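Local coordinates for ABC transporter, substrate binding protein (Mannopine) (Agrobacterium fabrum, PDB 5L9S) that probably captures the opine mannopine in the periplasm and hands it to an ABC transporter, here in its open form without ligand, at residues A[273-277]-A[278-282]; A[252-255]-A[256-260]; A[97-101]-A[102-106]; A[291-295]-A[296-300]; A[207-211]-A[212-216]. All coordinates share one frame; numbering follows the deposited sequence.

Interaction 1. Residues A[273-277]-A[278-282]; sequences CTPPS and QKAIS
Ser277 is the N-cap of helix 278-283, and its side chain reaches over the first turn to the amide of Ala280. OG accepts from Ala280 N at 3.3 Å, a weak bond though fairly straight (161°). It gets there because OG lies opposite the serine's own backbone N about the CA-CB bond (chi1 172°), swung to the helix side. The serine carbonyl does the next job: Ser277 O takes Ile281 N at 3.3 Å, opening the regular helical pattern. Before the cap, the chain doubles back on the helix. In the Pro275 ring, CG lies on the small methyl of Ala280 (CG to CB 3.6 Å) and CD on the Ile281 branch (CD to CG1 3.7 Å), while Thr274 CG2 adds a methyl contact to Ile281 CD1 at 4.0 Å. Proline's ring restricts its backbone, which suits a chain running in to the cap without regular structure, and alanine leaves room for that ring. Asp93 completes the cap, bonding Ser277 OG through OD2 and Lys279 N through OD1; upstream, Cys273 is tied by a disulfide to Cys268. Serine and aspartate thus share the first amides of the helix, and the carboxylate's negative charge probably interacts favourably with the helix dipole's positive end.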
loop_
_atom_site.group_PDB
_atom_site.type_symbol
_atom_site.label_atom_id
_atom_site.label_comp_id
_atom_site.label_asym_id
_atom_site.label_seq_id
_atom_site.Cartn_x
_atom_site.Cartn_y
_atom_site.Cartn_z
ATOM N N CYS A 273 -8.280 1.573 -4.677
ATOM C CA CYS A 273 -7.152 0.694 -4.392
ATOM C C CYS A 273 -7.214 -0.529 -5.261
ATOM O O CYS A 273 -8.212 -0.744 -5.951
ATOM C CB CYS A 273 -7.110 0.331 -2.911
ATOM S SG CYS A 273 -8.727 -0.073 -2.193
ATOM N N THR A 274 -6.116 -1.305 -5.263
ATOM C CA THR A 274 -5.970 -2.545 -6.009
ATOM C C THR A 274 -6.333 -3.716 -5.091
ATOM O O THR A 274 -5.598 -3.969 -4.134
ATOM C CB THR A 274 -4.548 -2.608 -6.600
ATOM O OG1 THR A 274 -4.434 -1.549 -7.552
ATOM C CG2 THR A 274 -4.216 -3.944 -7.267
ATOM N N PRO A 275 -7.433 -4.449 -5.359
ATOM C CA PRO A 275 -7.765 -5.620 -4.521
ATOM C C PRO A 275 -6.843 -6.809 -4.828
ATOM O O PRO A 275 -6.297 -6.841 -5.949
ATOM C CB PRO A 275 -9.233 -5.917 -4.886
ATOM C CG PRO A 275 -9.391 -5.407 -6.253
ATOM C CD PRO A 275 -8.407 -4.278 -6.456
ATOM N N PRO A 276 -6.675 -7.808 -3.897
ATOM C CA PRO A 276 -5.779 -8.943 -4.192
ATOM C C PRO A 276 -6.263 -9.911 -5.281
ATOM O O PRO A 276 -5.469 -10.684 -5.784
ATOM C CB PRO A 276 -5.642 -9.636 -2.826
ATOM C CG PRO A 276 -6.920 -9.351 -2.138
ATOM C CD PRO A 276 -7.217 -7.926 -2.527
ATOM N N SER A 277 -7.566 -9.898 -5.605
ATOM C CA SER A 277 -8.181 -10.765 -6.602
ATOM C C SER A 277 -8.056 -10.159 -7.996
ATOM O O SER A 277 -8.321 -8.978 -8.186
ATOM C CB SER A 277 -9.645 -11.024 -6.236
ATOM O OG SER A 277 -10.380 -11.711 -7.232
ATOM N N GLN A 278 -7.651 -10.968 -8.970
ATOM C CA GLN A 278 -7.542 -10.551 -10.369
ATOM C C GLN A 278 -8.939 -10.351 -10.993
ATOM O O GLN A 278 -9.115 -9.449 -11.826
ATOM C CB GLN A 278 -6.711 -11.558 -11.145
ATOM C CG GLN A 278 -5.259 -11.527 -10.680
ATOM C CD GLN A 278 -4.385 -12.391 -11.528
ATOM O OE1 GLN A 278 -4.117 -12.085 -12.702
ATOM N NE2 GLN A 278 -3.940 -13.502 -10.955
ATOM N N LYS A 279 -9.927 -11.154 -10.541
ATOM C CA LYS A 279 -11.314 -11.063 -10.960
ATOM C C LYS A 279 -11.905 -9.761 -10.471
ATOM O O LYS A 279 -12.613 -9.123 -11.242
ATOM C CB LYS A 279 -12.146 -12.268 -10.447
ATOM C CG LYS A 279 -13.517 -12.426 -11.103
ATOM C CD LYS A 279 -13.833 -13.888 -11.392
ATOM C CE LYS A 279 -14.629 -14.051 -12.674
ATOM N NZ LYS A 279 -16.093 -13.884 -12.468
ATOM N N ALA A 280 -11.623 -9.364 -9.202
ATOM C CA ALA A 280 -12.106 -8.121 -8.590
ATOM C C ALA A 280 -11.580 -6.903 -9.346
ATOM O O ALA A 280 -12.371 -6.000 -9.597
ATOM C CB ALA A 280 -11.716 -8.054 -7.119
ATOM N N ILE A 281 -10.275 -6.899 -9.758
ATOM C CA ILE A 281 -9.656 -5.823 -10.545
ATOM C C ILE A 281 -10.455 -5.586 -11.842
ATOM O O ILE A 281 -10.806 -4.446 -12.150
ATOM C CB ILE A 281 -8.127 -6.053 -10.848
ATOM C CG1 ILE A 281 -7.255 -5.906 -9.599
ATOM C CG2 ILE A 281 -7.614 -5.112 -11.950
ATOM C CD1 ILE A 281 -5.940 -6.688 -9.628
ATOM N N SER A 282 -10.737 -6.658 -12.588
ATOM C CA SER A 282 -11.451 -6.581 -13.859
ATOM C C SER A 282 -12.959 -6.305 -13.703
ATOM O O SER A 282 -13.579 -5.754 -14.616
ATOM C CB SER A 282 -11.230 -7.863 -14.647
ATOM O OG SER A 282 -11.780 -8.965 -13.947
#

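Interaction 2. Residues A[252-255]-A[256-260]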
loop_
_atom_site.group_PDB
_atom_site.type_symbol
_atom_site.label_atom_id
_atom_site.label_comp_id
_atom_site.label_asym_id
_atom_site.label_seq_id
_atom_site.Cartn_x
_atom_site.Cartn_y
_atom_site.Cartn_z
ATOM N N LYS A 252 -13.278 -16.936 9.274
ATOM C CA LYS A 252 -14.424 -17.044 8.364
ATOM C C LYS A 252 -14.618 -15.691 7.686
ATOM O O LYS A 252 -15.010 -15.635 6.520
ATOM C CB LYS A 252 -15.707 -17.406 9.149
ATOM C CG LYS A 252 -15.839 -18.858 9.554
ATOM C CD LYS A 252 -17.279 -19.116 9.991
ATOM C CE LYS A 252 -17.429 -20.298 10.914
ATOM N NZ LYS A 252 -18.758 -20.306 11.581
ATOM N N LEU A 253 -14.359 -14.599 8.444
ATOM C CA LEU A 253 -14.448 -13.220 7.975
ATOM C C LEU A 253 -13.333 -12.948 6.968
ATOM O O LEU A 253 -13.579 -12.272 5.960
ATOM C CB LEU A 253 -14.431 -12.222 9.154
ATOM C CG LEU A 253 -14.545 -10.733 8.808
ATOM C CD1 LEU A 253 -15.853 -10.403 8.143
ATOM C CD2 LEU A 253 -14.375 -9.892 10.016
ATOM N N ILE A 254 -12.121 -13.510 7.220
ATOM C CA ILE A 254 -10.971 -13.400 6.319
ATOM C C ILE A 254 -11.261 -14.147 5.006
ATOM O O ILE A 254 -11.122 -13.560 3.932
ATOM C CB ILE A 254 -9.664 -13.888 6.993
ATOM C CG1 ILE A 254 -9.267 -12.971 8.171
ATOM C CG2 ILE A 254 -8.525 -13.980 5.951
ATOM C CD1 ILE A 254 -7.905 -13.319 8.831
ATOM N N GLU A 255 -11.674 -15.437 5.104
ATOM C CA GLU A 255 -12.023 -16.312 3.975
ATOM C C GLU A 255 -13.094 -15.654 3.116
ATOM O O GLU A 255 -12.984 -15.691 1.883
ATOM C CB GLU A 255 -12.514 -17.686 4.477
ATOM C CG GLU A 255 -12.607 -18.759 3.395
ATOM C CD GLU A 255 -13.292 -20.068 3.752
ATOM O OE1 GLU A 255 -13.258 -20.477 4.937
ATOM O OE2 GLU A 255 -13.832 -20.708 2.822
ATOM N N PHE A 256 -14.102 -15.014 3.775
ATOM C CA PHE A 256 -15.196 -14.290 3.116
ATOM C C PHE A 256 -14.660 -13.230 2.171
ATOM O O PHE A 256 -15.159 -13.115 1.065
ATOM C CB PHE A 256 -16.172 -13.646 4.135
ATOM C CG PHE A 256 -17.412 -13.035 3.508
ATOM C CD1 PHE A 256 -18.505 -13.828 3.171
ATOM C CD2 PHE A 256 -17.475 -11.674 3.235
ATOM C CE1 PHE A 256 -19.633 -13.269 2.566
ATOM C CE2 PHE A 256 -18.608 -11.116 2.634
ATOM C CZ PHE A 256 -19.682 -11.915 2.311
ATOM N N TRP A 257 -13.667 -12.454 2.620
ATOM C CA TRP A 257 -13.027 -11.395 1.852
ATOM C C TRP A 257 -12.223 -11.965 0.694
ATOM O O TRP A 257 -12.419 -11.537 -0.447
ATOM C CB TRP A 257 -12.128 -10.541 2.767
ATOM C CG TRP A 257 -11.302 -9.535 2.020
ATOM C CD1 TRP A 257 -9.991 -9.657 1.644
ATOM C CD2 TRP A 257 -11.754 -8.286 1.498
ATOM N NE1 TRP A 257 -9.607 -8.569 0.905
ATOM C CE2 TRP A 257 -10.666 -7.704 0.804
ATOM C CE3 TRP A 257 -12.984 -7.603 1.534
ATOM C CZ2 TRP A 257 -10.755 -6.447 0.191
ATOM C CZ3 TRP A 257 -13.066 -6.351 0.947
ATOM C CH2 TRP A 257 -11.951 -5.769 0.313
ATOM N N LEU A 258 -11.297 -12.902 0.983
ATOM C CA LEU A 258 -10.426 -13.466 -0.053
ATOM C C LEU A 258 -11.174 -14.200 -1.184
ATOM O O LEU A 258 -10.756 -14.131 -2.351
ATOM C CB LEU A 258 -9.335 -14.363 0.560
ATOM C CG LEU A 258 -8.242 -13.619 1.310
ATOM C CD1 LEU A 258 -7.400 -14.578 2.114
ATOM C CD2 LEU A 258 -7.382 -12.714 0.347
ATOM N N ARG A 259 -12.292 -14.859 -0.841
ATOM C CA ARG A 259 -13.084 -15.633 -1.795
ATOM C C ARG A 259 -14.216 -14.843 -2.464
ATOM O O ARG A 259 -14.899 -15.405 -3.323
ATOM C CB ARG A 259 -13.618 -16.917 -1.129
ATOM C CG ARG A 259 -12.513 -17.863 -0.658
ATOM C CD ARG A 259 -12.960 -19.297 -0.569
ATOM N NE ARG A 259 -11.901 -20.205 -1.024
ATOM C CZ ARG A 259 -11.152 -20.945 -0.216
ATOM N NH1 ARG A 259 -10.213 -21.735 -0.713
ATOM N NH2 ARG A 259 -11.352 -20.921 1.096
ATOM N N ASN A 260 -14.394 -13.548 -2.114
ATOM C CA ASN A 260 -15.464 -12.709 -2.672
ATOM C C ASN A 260 -14.974 -11.555 -3.572
ATOM O O ASN A 260 -14.776 -10.449 -3.079
ATOM C CB ASN A 260 -16.389 -12.178 -1.561
ATOM C CG ASN A 260 -17.812 -11.935 -2.011
ATOM O OD1 ASN A 260 -18.125 -11.011 -2.772
ATOM N ND2 ASN A 260 -18.706 -12.795 -1.567
#
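Glu255, in the last turn of helix 247-258, and Arg259, four residues on, meet in a salt bridge with OE2 3.0 Å from NH2. The carboxylate oxygen comes to the edge of the guanidinium, near its plane, but the two flat groups stand 79° apart, and the bond is bent (134°) and weak. The aliphatic parts also approach: Glu255 CG lies 4.0 Å from Arg259 CD. Beneath them the backbone bond Arg259 N to Glu255 O, 2.9 Å, fixes the spacing. Glu255 sends CG opposite its backbone N (chi1 -167°) and then runs extended, which carries the carboxylate along the helix toward the arginine. On another face Ile254 and Leu258 point the same way, CG2 to CD1 4.0 Å, above the nearly straight bond from Leu258 N to Ile254 O (3.0 Å). Further out, Phe88 packs against both Glu255 and Arg259, and Arg259 NH1 makes a weak bond to Gln87 O. Trp22 of helix 12-30 donates to Leu253 O, and its ring meets that of Trp257. Asn260 ends the segment by capping Ala263 N of the next helix. A bent, partly exposed ion pair of this kind probably adds modestly to a helix held mainly by its backbone bonds and its apolar face.

Interaction 3. Residues A[97-101]-A[102-106]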
loop_
_atom_site.group_PDB
_atom_site.type_symbol
_atom_site.label_atom_id
_atom_site.label_comp_id
_atom_site.label_asym_id
_atom_site.label_seq_id
_atom_site.Cartn_x
_atom_site.Cartn_y
_atom_site.Cartn_z
ATOM N N ASP A 97 1.474 -13.257 -2.817
ATOM C CA ASP A 97 1.630 -12.885 -1.405
ATOM C C ASP A 97 0.340 -12.348 -0.760
ATOM O O ASP A 97 0.400 -11.581 0.196
ATOM C CB ASP A 97 2.818 -11.905 -1.210
ATOM C CG ASP A 97 4.147 -12.412 -1.753
ATOM O OD1 ASP A 97 4.512 -13.582 -1.445
ATOM O OD2 ASP A 97 4.832 -11.636 -2.484
ATOM N N SER A 98 -0.821 -12.752 -1.295
ATOM C CA SER A 98 -2.129 -12.384 -0.756
ATOM C C SER A 98 -2.419 -12.980 0.617
ATOM O O SER A 98 -3.327 -12.512 1.300
ATOM C CB SER A 98 -3.238 -12.742 -1.733
ATOM O OG SER A 98 -3.207 -11.740 -2.730
ATOM N N CYS A 99 -1.665 -14.003 1.025
ATOM C CA CYS A 99 -1.850 -14.659 2.318
ATOM C C CYS A 99 -0.487 -15.110 2.844
ATOM O O CYS A 99 0.085 -16.093 2.352
ATOM C CB CYS A 99 -2.841 -15.822 2.207
ATOM S SG CYS A 99 -3.884 -16.068 3.677
ATOM N N THR A 100 0.042 -14.366 3.824
ATOM C CA THR A 100 1.337 -14.658 4.430
ATOM C C THR A 100 1.221 -14.946 5.926
ATOM O O THR A 100 0.116 -14.975 6.477
ATOM C CB THR A 100 2.296 -13.511 4.165
ATOM O OG1 THR A 100 1.868 -12.375 4.915
ATOM C CG2 THR A 100 2.449 -13.193 2.677
ATOM N N ARG A 101 2.372 -15.142 6.587
ATOM C CA ARG A 101 2.494 -15.395 8.018
ATOM C C ARG A 101 1.779 -14.318 8.853
ATOM O O ARG A 101 1.039 -14.637 9.779
ATOM C CB ARG A 101 3.988 -15.444 8.377
ATOM C CG ARG A 101 4.304 -15.511 9.880
ATOM C CD ARG A 101 5.793 -15.553 10.111
ATOM N NE ARG A 101 6.156 -15.778 11.507
ATOM C CZ ARG A 101 7.415 -15.783 11.945
ATOM N NH1 ARG A 101 8.421 -15.547 11.106
ATOM N NH2 ARG A 101 7.677 -15.996 13.229
ATOM N N GLY A 102 2.011 -13.062 8.499
ATOM C CA GLY A 102 1.474 -11.909 9.204
ATOM C C GLY A 102 0.044 -11.519 8.914
ATOM O O GLY A 102 -0.524 -10.709 9.652
ATOM N N GLY A 103 -0.529 -12.063 7.843
ATOM C CA GLY A 103 -1.910 -11.757 7.499
ATOM C C GLY A 103 -2.286 -11.850 6.038
ATOM O O GLY A 103 -1.434 -12.123 5.186
ATOM N N ALA A 104 -3.592 -11.621 5.750
ATOM C CA ALA A 104 -4.166 -11.678 4.415
ATOM C C ALA A 104 -4.171 -10.294 3.819
ATOM O O ALA A 104 -4.410 -9.346 4.549
ATOM C CB ALA A 104 -5.583 -12.219 4.481
ATOM N N LYS A 105 -3.929 -10.156 2.498
ATOM C CA LYS A 105 -3.964 -8.852 1.853
ATOM C C LYS A 105 -5.413 -8.361 1.773
ATOM O O LYS A 105 -6.306 -9.094 1.341
ATOM C CB LYS A 105 -3.338 -8.885 0.447
ATOM C CG LYS A 105 -2.804 -7.521 -0.022
ATOM C CD LYS A 105 -1.256 -7.362 0.174
ATOM C CE LYS A 105 -0.445 -7.845 -1.010
ATOM N NZ LYS A 105 0.990 -8.078 -0.682
ATOM N N LEU A 106 -5.640 -7.119 2.195
ATOM C CA LEU A 106 -6.958 -6.526 2.093
ATOM C C LEU A 106 -6.990 -5.770 0.778
ATOM O O LEU A 106 -7.778 -6.107 -0.107
ATOM C CB LEU A 106 -7.230 -5.593 3.275
ATOM C CG LEU A 106 -8.600 -4.982 3.299
ATOM C CD1 LEU A 106 -9.641 -5.974 3.783
ATOM C CD2 LEU A 106 -8.615 -3.764 4.163
HETATM O O HOH W 1 3.956 -11.426 6.289
#
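Thr100 and Gly103 close a tight hairpin whose two corner residues, Arg101 and Gly102, have the backbone angles of a type I turn. Thr100 N donates to Gly103 O at 3.0 Å and almost straight; the return bond, Gly103 N to Thr100 O, is longer (3.3 Å) and bent. Farther along, Lys105 N binds Ser98 O at 2.7 Å. Between these bonds Cys99 and Ala104 form an antiparallel non-hydrogen-bonded pair, their CA atoms 4.3 Å apart, and both send side chains to one face, where SG and CB meet at 4.3 Å. A small alanine fits beside this cysteine, which is bound by a disulfide to Cys85, and Leu258 of helix 247-258 packs on the two. Gly103 takes a phi of 152°, at which a side chain would be jammed against the carbonyl before it, so glycine suits the place. With OG1 set between backbone N and carbonyl carbon (chi1 69°), the Thr100 hydroxyl stays over the turn; a water 2.7 Å from OG1 links weakly to Gly102 N. Lys105 bends back over the segment, its NZ in a salt bridge with Glu66. Arg237 NE donates to Gly103 O. That carbonyl therefore serves both the hairpin and the adjoining strand 224-240, while the carboxylate of Glu66 probably balances the positive charge that Lys105 and Arg237 bring close together.

Interaction 4. Residues A[291-295]-A[296-300]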
loop_
_atom_site.group_PDB
_atom_site.type_symbol
_atom_site.label_atom_id
_atom_site.label_comp_id
_atom_site.label_asym_id
_atom_site.label_seq_id
_atom_site.Cartn_x
_atom_site.Cartn_y
_atom_site.Cartn_z
ATOM N N THR A 291 -8.463 4.545 -13.744
ATOM C CA THR A 291 -7.450 5.199 -12.932
ATOM C C THR A 291 -6.652 4.218 -12.050
ATOM O O THR A 291 -6.012 4.651 -11.092
ATOM C CB THR A 291 -8.101 6.344 -12.122
ATOM O OG1 THR A 291 -9.201 5.850 -11.371
ATOM C CG2 THR A 291 -8.593 7.471 -12.985
ATOM N N LEU A 292 -6.671 2.907 -12.362
ATOM C CA LEU A 292 -5.985 1.899 -11.550
ATOM C C LEU A 292 -5.163 0.975 -12.418
ATOM O O LEU A 292 -5.552 0.774 -13.567
ATOM C CB LEU A 292 -7.005 1.077 -10.733
ATOM C CG LEU A 292 -7.714 1.826 -9.609
ATOM C CD1 LEU A 292 -9.003 1.193 -9.256
ATOM C CD2 LEU A 292 -6.866 1.933 -8.397
ATOM N N PRO A 293 -4.050 0.370 -11.911
ATOM C CA PRO A 293 -3.292 -0.561 -12.765
ATOM C C PRO A 293 -4.115 -1.826 -13.066
ATOM O O PRO A 293 -4.959 -2.295 -12.269
ATOM C CB PRO A 293 -2.070 -0.913 -11.905
ATOM C CG PRO A 293 -2.536 -0.720 -10.494
ATOM C CD PRO A 293 -3.435 0.485 -10.565
ATOM N N SER A 294 -3.880 -2.407 -14.227
ATOM C CA SER A 294 -4.543 -3.652 -14.603
ATOM C C SER A 294 -3.835 -4.810 -13.867
ATOM O O SER A 294 -2.785 -4.576 -13.270
ATOM C CB SER A 294 -4.428 -3.839 -16.109
ATOM O OG SER A 294 -3.070 -4.098 -16.417
ATOM N N ALA A 295 -4.340 -6.041 -13.974
ATOM C CA ALA A 295 -3.673 -7.208 -13.408
ATOM C C ALA A 295 -2.313 -7.466 -14.137
ATOM O O ALA A 295 -1.340 -7.825 -13.478
ATOM C CB ALA A 295 -4.569 -8.436 -13.494
ATOM N N ALA A 296 -2.222 -7.212 -15.453
ATOM C CA ALA A 296 -0.951 -7.356 -16.200
ATOM C C ALA A 296 0.107 -6.289 -15.769
ATOM O O ALA A 296 1.303 -6.583 -15.791
ATOM C CB ALA A 296 -1.194 -7.288 -17.693
ATOM N N ASP A 297 -0.328 -5.066 -15.353
ATOM C CA ASP A 297 0.607 -4.042 -14.859
ATOM C C ASP A 297 1.184 -4.546 -13.553
ATOM O O ASP A 297 2.403 -4.530 -13.402
ATOM C CB ASP A 297 -0.060 -2.664 -14.638
ATOM C CG ASP A 297 -0.570 -1.942 -15.879
ATOM O OD1 ASP A 297 0.203 -1.814 -16.866
ATOM O OD2 ASP A 297 -1.715 -1.444 -15.844
ATOM N N VAL A 298 0.320 -5.075 -12.648
ATOM C CA VAL A 298 0.715 -5.630 -11.345
ATOM C C VAL A 298 1.744 -6.792 -11.514
ATOM O O VAL A 298 2.778 -6.770 -10.853
ATOM C CB VAL A 298 -0.496 -6.016 -10.440
ATOM C CG1 VAL A 298 -0.041 -6.512 -9.071
ATOM C CG2 VAL A 298 -1.490 -4.861 -10.282
ATOM N N GLU A 299 1.534 -7.729 -12.450
ATOM C CA GLU A 299 2.491 -8.831 -12.600
ATOM C C GLU A 299 3.733 -8.509 -13.440
ATOM O O GLU A 299 4.772 -9.133 -13.211
ATOM C CB GLU A 299 1.828 -10.143 -13.094
ATOM C CG GLU A 299 1.000 -10.079 -14.373
ATOM C CD GLU A 299 -0.198 -11.022 -14.476
ATOM O OE1 GLU A 299 -0.775 -11.133 -15.586
ATOM O OE2 GLU A 299 -0.589 -11.615 -13.441
ATOM N N ASN A 300 3.655 -7.557 -14.382
ATOM C CA ASN A 300 4.785 -7.276 -15.276
ATOM C C ASN A 300 5.558 -5.965 -15.094
ATOM O O ASN A 300 6.649 -5.861 -15.652
ATOM C CB ASN A 300 4.327 -7.344 -16.739
ATOM C CG ASN A 300 3.518 -8.562 -17.129
ATOM O OD1 ASN A 300 3.449 -9.571 -16.416
ATOM N ND2 ASN A 300 2.889 -8.491 -18.289
#
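A reciprocal pair of bonds joins Ser294 and Asp297, each side chain serving the other's backbone amide. Ser294 N donates to Asp297 OD2 at 2.9 Å, nearly straight (166°), meeting the oxygen on its anti side and 20° out of the carboxylate plane. In return Asp297 N donates to Ser294 OG at 3.1 Å. The serine hydroxyl can do this because it sits between its own N and carbonyl carbon (chi1 69°), tucked over the start of the helix. This is a capping box, with Ser294 as N-cap and Asp297 three residues on, at the head of helix 295-300. Serine's short hydroxyl reaches forward to the amide three residues on, and the aspartate carboxylate reaches back to the serine's amide. Val298 N to Ser294 O, 3.2 Å, then begins the helical bonding. Beside the box, Pro293 lays CB on Asp297 CB at 3.8 Å, and its CG lies 4.3 Å from Val298 CG2, the pair of positions that defines a hydrophobic staple. Asp297 OD1 has a long, weak ion pair with Arg301, and Tyr228 packs on Pro293 and Asp297.

Interaction 5. Residues A[207-211]-A[212-216]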
loop_
_atom_site.group_PDB
_atom_site.type_symbol
_atom_site.label_atom_id
_atom_site.label_comp_id
_atom_site.label_asym_id
_atom_site.label_seq_id
_atom_site.Cartn_x
_atom_site.Cartn_y
_atom_site.Cartn_z
ATOM N N GLY A 207 6.989 14.041 -10.375
ATOM C CA GLY A 207 7.122 13.603 -8.995
ATOM C C GLY A 207 6.662 12.213 -8.655
ATOM O O GLY A 207 5.968 11.574 -9.437
ATOM N N GLN A 208 7.090 11.726 -7.488
ATOM C CA GLN A 208 6.688 10.441 -6.952
ATOM C C GLN A 208 5.607 10.792 -5.929
ATOM O O GLN A 208 5.901 11.422 -4.906
ATOM C CB GLN A 208 7.869 9.710 -6.300
ATOM C CG GLN A 208 7.447 8.465 -5.543
ATOM C CD GLN A 208 8.624 7.727 -4.963
ATOM O OE1 GLN A 208 9.267 6.911 -5.615
ATOM N NE2 GLN A 208 8.899 7.935 -3.711
ATOM N N ILE A 209 4.343 10.496 -6.265
ATOM C CA ILE A 209 3.206 10.794 -5.383
ATOM C C ILE A 209 2.297 9.569 -5.235
ATOM O O ILE A 209 2.559 8.550 -5.867
ATOM C CB ILE A 209 2.444 12.087 -5.788
ATOM C CG1 ILE A 209 1.633 11.906 -7.072
ATOM C CG2 ILE A 209 3.396 13.310 -5.863
ATOM C CD1 ILE A 209 0.671 13.075 -7.390
ATOM N N TRP A 210 1.268 9.643 -4.377
ATOM C CA TRP A 210 0.331 8.530 -4.231
ATOM C C TRP A 210 -0.701 8.598 -5.362
ATOM O O TRP A 210 -1.203 9.685 -5.674
ATOM C CB TRP A 210 -0.415 8.582 -2.880
ATOM C CG TRP A 210 0.405 8.394 -1.632
ATOM C CD1 TRP A 210 1.381 7.462 -1.412
ATOM C CD2 TRP A 210 0.235 9.099 -0.388
ATOM N NE1 TRP A 210 1.908 7.619 -0.145
ATOM C CE2 TRP A 210 1.207 8.603 0.511
ATOM C CE3 TRP A 210 -0.616 10.139 0.039
ATOM C CZ2 TRP A 210 1.320 9.075 1.825
ATOM C CZ3 TRP A 210 -0.513 10.597 1.350
ATOM C CH2 TRP A 210 0.460 10.086 2.218
ATOM N N LEU A 211 -1.055 7.437 -5.953
ATOM C CA LEU A 211 -2.104 7.352 -6.975
ATOM C C LEU A 211 -3.428 7.990 -6.512
ATOM O O LEU A 211 -4.080 8.654 -7.307
ATOM C CB LEU A 211 -2.330 5.911 -7.444
ATOM C CG LEU A 211 -3.306 5.678 -8.622
ATOM C CD1 LEU A 211 -3.027 6.615 -9.791
ATOM C CD2 LEU A 211 -3.266 4.248 -9.066
ATOM N N THR A 212 -3.775 7.839 -5.235
ATOM C CA THR A 212 -4.973 8.423 -4.609
ATOM C C THR A 212 -5.018 9.951 -4.790
ATOM O O THR A 212 -6.062 10.498 -5.173
ATOM C CB THR A 212 -5.046 7.973 -3.134
ATOM O OG1 THR A 212 -5.401 6.595 -3.134
ATOM C CG2 THR A 212 -6.073 8.742 -2.306
ATOM N N ARG A 213 -3.879 10.617 -4.531
ATOM C CA ARG A 213 -3.752 12.070 -4.653
ATOM C C ARG A 213 -3.664 12.524 -6.128
ATOM O O ARG A 213 -4.161 13.596 -6.443
ATOM C CB ARG A 213 -2.589 12.631 -3.790
ATOM C CG ARG A 213 -2.558 12.211 -2.309
ATOM C CD ARG A 213 -3.909 12.189 -1.601
ATOM N NE ARG A 213 -4.267 13.475 -0.991
ATOM C CZ ARG A 213 -4.253 13.736 0.316
ATOM N NH1 ARG A 213 -4.629 14.920 0.761
ATOM N NH2 ARG A 213 -3.937 12.787 1.186
ATOM N N ALA A 214 -3.082 11.695 -7.029
ATOM C CA ALA A 214 -3.009 11.974 -8.463
ATOM C C ALA A 214 -4.403 11.900 -9.075
ATOM O O ALA A 214 -4.750 12.741 -9.894
ATOM C CB ALA A 214 -2.073 10.989 -9.138
ATOM N N LYS A 215 -5.206 10.904 -8.659
ATOM C CA LYS A 215 -6.603 10.680 -9.055
ATOM C C LYS A 215 -7.454 11.874 -8.704
ATOM O O LYS A 215 -8.274 12.291 -9.524
ATOM C CB LYS A 215 -7.168 9.481 -8.291
ATOM C CG LYS A 215 -7.232 8.209 -9.071
ATOM C CD LYS A 215 -8.191 7.236 -8.383
ATOM C CE LYS A 215 -7.866 5.794 -8.675
ATOM N NZ LYS A 215 -6.637 5.294 -7.995
ATOM N N ALA A 216 -7.280 12.404 -7.472
ATOM C CA ALA A 216 -8.006 13.567 -6.927
ATOM C C ALA A 216 -7.703 14.814 -7.734
ATOM O O ALA A 216 -8.635 15.544 -8.042
ATOM C CB ALA A 216 -7.661 13.781 -5.464
#
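Ile209 and Ala214 form the tight side of this strand-to-helix corner: the isoleucine's CD1 reaches the alanine's CB at 3.9 Å, a methyl-to-methyl fit that a small residue on the inner face of the helix allows. Close by, Trp210, the N-cap residue, gives its carbonyl to Ala214 N at 3.1 Å; Arg213 N also approaches Trp210 O at 3.1 Å, but that bond is bent and weak. Leu211 O then receives Lys215 N at 2.9 Å, and the lysine's NZ curls back to within 3.4 Å of Leu211 CG, ending in a weak bond to Thr291 O. The looser, more solvent-exposed side carries Thr212, Trp210 and Arg213. Trp210 and Arg213 run side by side: the arginine's CG meets the indole at its edge, 3.7 Å from CE3, and the guanidinium plane is tilted 32° from the ring, with NH2 4.1 Å from CZ3. Bends at chi2 (-41°) and chi3 curl the arginine round to stay near the ring, and its NH1 makes a salt bridge with Asp193. Trp210 also meets Trp189 edge-to-face. The axes of the short strand and helix segments stand at 93°, so the chain leaves the sheet abruptly: strand 206-210 pairs with 103-116 antiparallel and with 140-143 parallel, while helix 211-219 turns Leu211 and Ala214 onto Trp226 of strand 224-240.

How the interactions relate
Interactions 1 and 4 are the nearest neighbours, with centres about 9 Å apart; Thr274 OG1 lies 3.6 Å from Pro293 CG, so the approaches to two capped helices pack together. Interaction 1 also meets interactions 2 and 3 through one residue, Pro276, which touches Trp257, Leu258, Ser98 and Lys105. Interactions 2 and 3, centres about 12 Å apart, share an apolar seam where Ile254 CG2 lies 3.7 Å from Ala104 CB. Interaction 4 continues to interaction 5 through Thr291 and Leu292 against Leu211 and Lys215. Interactions 2 and 5, about 29 Å between centres, lie on opposite sides of the chain's centre, in a binding protein whose open form holds no ligand.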